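PDB 2CSU: 457aa long hypothetical protein from Pyrococcus horikoshii, which is of unknown function but is probably a multidomain protein that combines a Rossmann-type CoA-binding domain with flavodoxin-like domains of the succinyl-CoA ligase superfamily. Local coordinates for residues A[286-291]-A[427-432]. Sequence-based numbering, arbitrary orientation.
Sequences FSQPLP and GIPTYE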
loop_
_atom_site.group_PDB
_atom_site.type_symbol
_atom_site.label_atom_id
_atom_site.label_comp_id
_atom_site.label_asym_id
_atom_site.label_seq_id
_atom_site.Cartn_x
_atom_site.Cartn_y
_atom_site.Cartn_z
ATOM N N PHE A 286 7.332 6.721 -15.908
ATOM C CA PHE A 286 7.804 7.168 -17.213
ATOM C C PHE A 286 6.659 7.724 -18.063
ATOM O O PHE A 286 6.696 7.712 -19.287
ATOM C CB PHE A 286 8.447 5.975 -17.922
ATOM C CG PHE A 286 9.727 5.603 -17.232
ATOM C CD1 PHE A 286 10.891 6.310 -17.517
ATOM C CD2 PHE A 286 9.749 4.552 -16.331
ATOM C CE1 PHE A 286 12.079 5.959 -16.892
ATOM C CE2 PHE A 286 10.945 4.208 -15.707
ATOM C CZ PHE A 286 12.112 4.908 -15.983
ATOM N N SER A 287 5.608 8.185 -17.360
ATOM C CA SER A 287 4.583 8.971 -18.035
ATOM C C SER A 287 5.026 10.432 -18.123
ATOM O O SER A 287 4.396 11.281 -18.746
ATOM C CB SER A 287 3.290 8.862 -17.225
ATOM O OG SER A 287 3.092 10.065 -16.479
ATOM N N GLN A 288 6.141 10.714 -17.420
ATOM C CA GLN A 288 6.716 12.052 -17.440
ATOM C C GLN A 288 8.058 12.057 -18.177
ATOM O O GLN A 288 8.608 11.026 -18.536
ATOM C CB GLN A 288 6.925 12.500 -15.991
ATOM C CG GLN A 288 5.611 12.603 -15.216
ATOM C CD GLN A 288 5.058 14.001 -15.360
ATOM O OE1 GLN A 288 5.745 15.002 -15.234
ATOM N NE2 GLN A 288 3.740 14.038 -15.636
ATOM N N PRO A 289 8.564 13.276 -18.436
ATOM C CA PRO A 289 9.840 13.443 -19.119
ATOM C C PRO A 289 11.005 12.966 -18.249
ATOM O O PRO A 289 10.985 13.068 -17.029
ATOM C CB PRO A 289 10.008 14.926 -19.444
ATOM C CG PRO A 289 8.626 15.538 -19.233
ATOM C CD PRO A 289 8.001 14.577 -18.118
ATOM N N LEU A 290 12.126 12.659 -18.886
ATOM C CA LEU A 290 13.362 12.393 -18.166
ATOM C C LEU A 290 14.048 13.674 -17.684
ATOM O O LEU A 290 14.195 14.632 -18.438
ATOM C CB LEU A 290 14.300 11.568 -19.056
ATOM C CG LEU A 290 13.675 10.249 -19.555
ATOM C CD1 LEU A 290 14.626 9.525 -20.492
ATOM C CD2 LEU A 290 13.335 9.358 -18.366
ATOM N N PRO A 291 14.472 13.697 -16.409
ATOM C CA PRO A 291 15.145 14.841 -15.784
ATOM C C PRO A 291 16.544 15.095 -16.337
ATOM O O PRO A 291 17.278 14.154 -16.646
ATOM C CB PRO A 291 15.176 14.446 -14.316
ATOM C CG PRO A 291 15.377 12.958 -14.396
ATOM C CD PRO A 291 14.383 12.572 -15.459
ATOM N N GLY A 427 -1.562 12.565 -16.726
ATOM C CA GLY A 427 -0.209 12.040 -16.893
ATOM C C GLY A 427 0.683 12.359 -15.690
ATOM O O GLY A 427 1.890 12.157 -15.707
ATOM N N ILE A 428 0.173 12.717 -14.518
ATOM C CA ILE A 428 1.022 12.870 -13.343
ATOM C C ILE A 428 0.946 11.668 -12.417
ATOM O O ILE A 428 -0.061 11.473 -11.731
ATOM C CB ILE A 428 0.620 14.110 -12.520
ATOM C CG1 ILE A 428 0.855 15.380 -13.340
ATOM C CG2 ILE A 428 1.386 14.131 -11.201
ATOM C CD1 ILE A 428 0.500 16.662 -12.591
ATOM N N PRO A 429 2.013 10.849 -12.376
ATOM C CA PRO A 429 2.021 9.665 -11.503
ATOM C C PRO A 429 1.779 10.141 -10.072
ATOM O O PRO A 429 2.442 11.060 -9.602
ATOM C CB PRO A 429 3.434 9.097 -11.691
ATOM C CG PRO A 429 3.819 9.566 -13.057
ATOM C CD PRO A 429 3.295 10.985 -13.085
ATOM N N THR A 430 0.831 9.520 -9.386
ATOM C CA THR A 430 0.518 9.916 -8.022
ATOM C C THR A 430 0.676 8.774 -7.044
ATOM O O THR A 430 0.102 7.691 -7.211
ATOM C CB THR A 430 -0.900 10.499 -7.942
ATOM O OG1 THR A 430 -0.926 11.737 -8.665
ATOM C CG2 THR A 430 -1.311 10.758 -6.480
ATOM N N TYR A 431 1.451 9.035 -6.003
ATOM C CA TYR A 431 1.729 8.020 -5.006
ATOM C C TYR A 431 1.117 8.347 -3.668
ATOM O O TYR A 431 0.717 9.474 -3.429
ATOM C CB TYR A 431 3.248 7.838 -4.892
ATOM C CG TYR A 431 3.876 7.526 -6.234
ATOM C CD1 TYR A 431 4.150 8.542 -7.159
ATOM C CD2 TYR A 431 4.141 6.211 -6.604
ATOM C CE1 TYR A 431 4.676 8.245 -8.421
ATOM C CE2 TYR A 431 4.657 5.906 -7.856
ATOM C CZ TYR A 431 4.925 6.919 -8.760
ATOM O OH TYR A 431 5.446 6.598 -9.995
ATOM N N GLU A 432 1.058 7.353 -2.793
ATOM C CA GLU A 432 0.469 7.533 -1.477
ATOM C C GLU A 432 1.514 7.284 -0.395
ATOM O O GLU A 432 1.229 7.432 0.793
ATOM C CB GLU A 432 -0.736 6.574 -1.316
ATOM C CG GLU A 432 -1.414 6.587 0.053
ATOM C CD GLU A 432 -2.899 6.195 0.000
ATOM O OE1 GLU A 432 -3.456 5.789 1.050
ATOM O OE2 GLU A 432 -3.515 6.310 -1.087
#
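Gln288 reaches across to the backbone of Gly427 with its amide end, NE2 donating to the carbonyl O over 2.6 Å. The N-H points nearly straight at the oxygen (158°), and the acceptor lies almost in the plane of the glutamine amide, yet NE2 sits above the plane of the carbonyl, 49° out of it. A bend at chi2 (-90°) takes CD off the extended path, while CG stays against Pro429 CD and the amide faces Gly427. The other amide atom, OE1, accepts from Val406 N, so both ends of the amide are held and its rotation is fixed. Ser287 OG comes to 2.5 Å from Gly427 O as well. The Pro429 ring touches both side chains, lying obliquely across that of Gln288: its CD lies 3.5 Å from Gln288 CG, and its CG meets Ser287 OG at the same distance. The side chain of Ile428 packs on Leu423 and Ala408, though its CG1 still passes 3.9 Å from Gln288 NE2. Gly427, with positive phi, is the C' residue of a Schellman motif closing helix 417-424. The contact thus joins the linker between helix 276-283 and strand 295-300 to a helix-to-strand turn leading into strand 430-431, which pairs in parallel with strand 406-411 in the flavodoxin-like alpha/beta ligase-CoA domain.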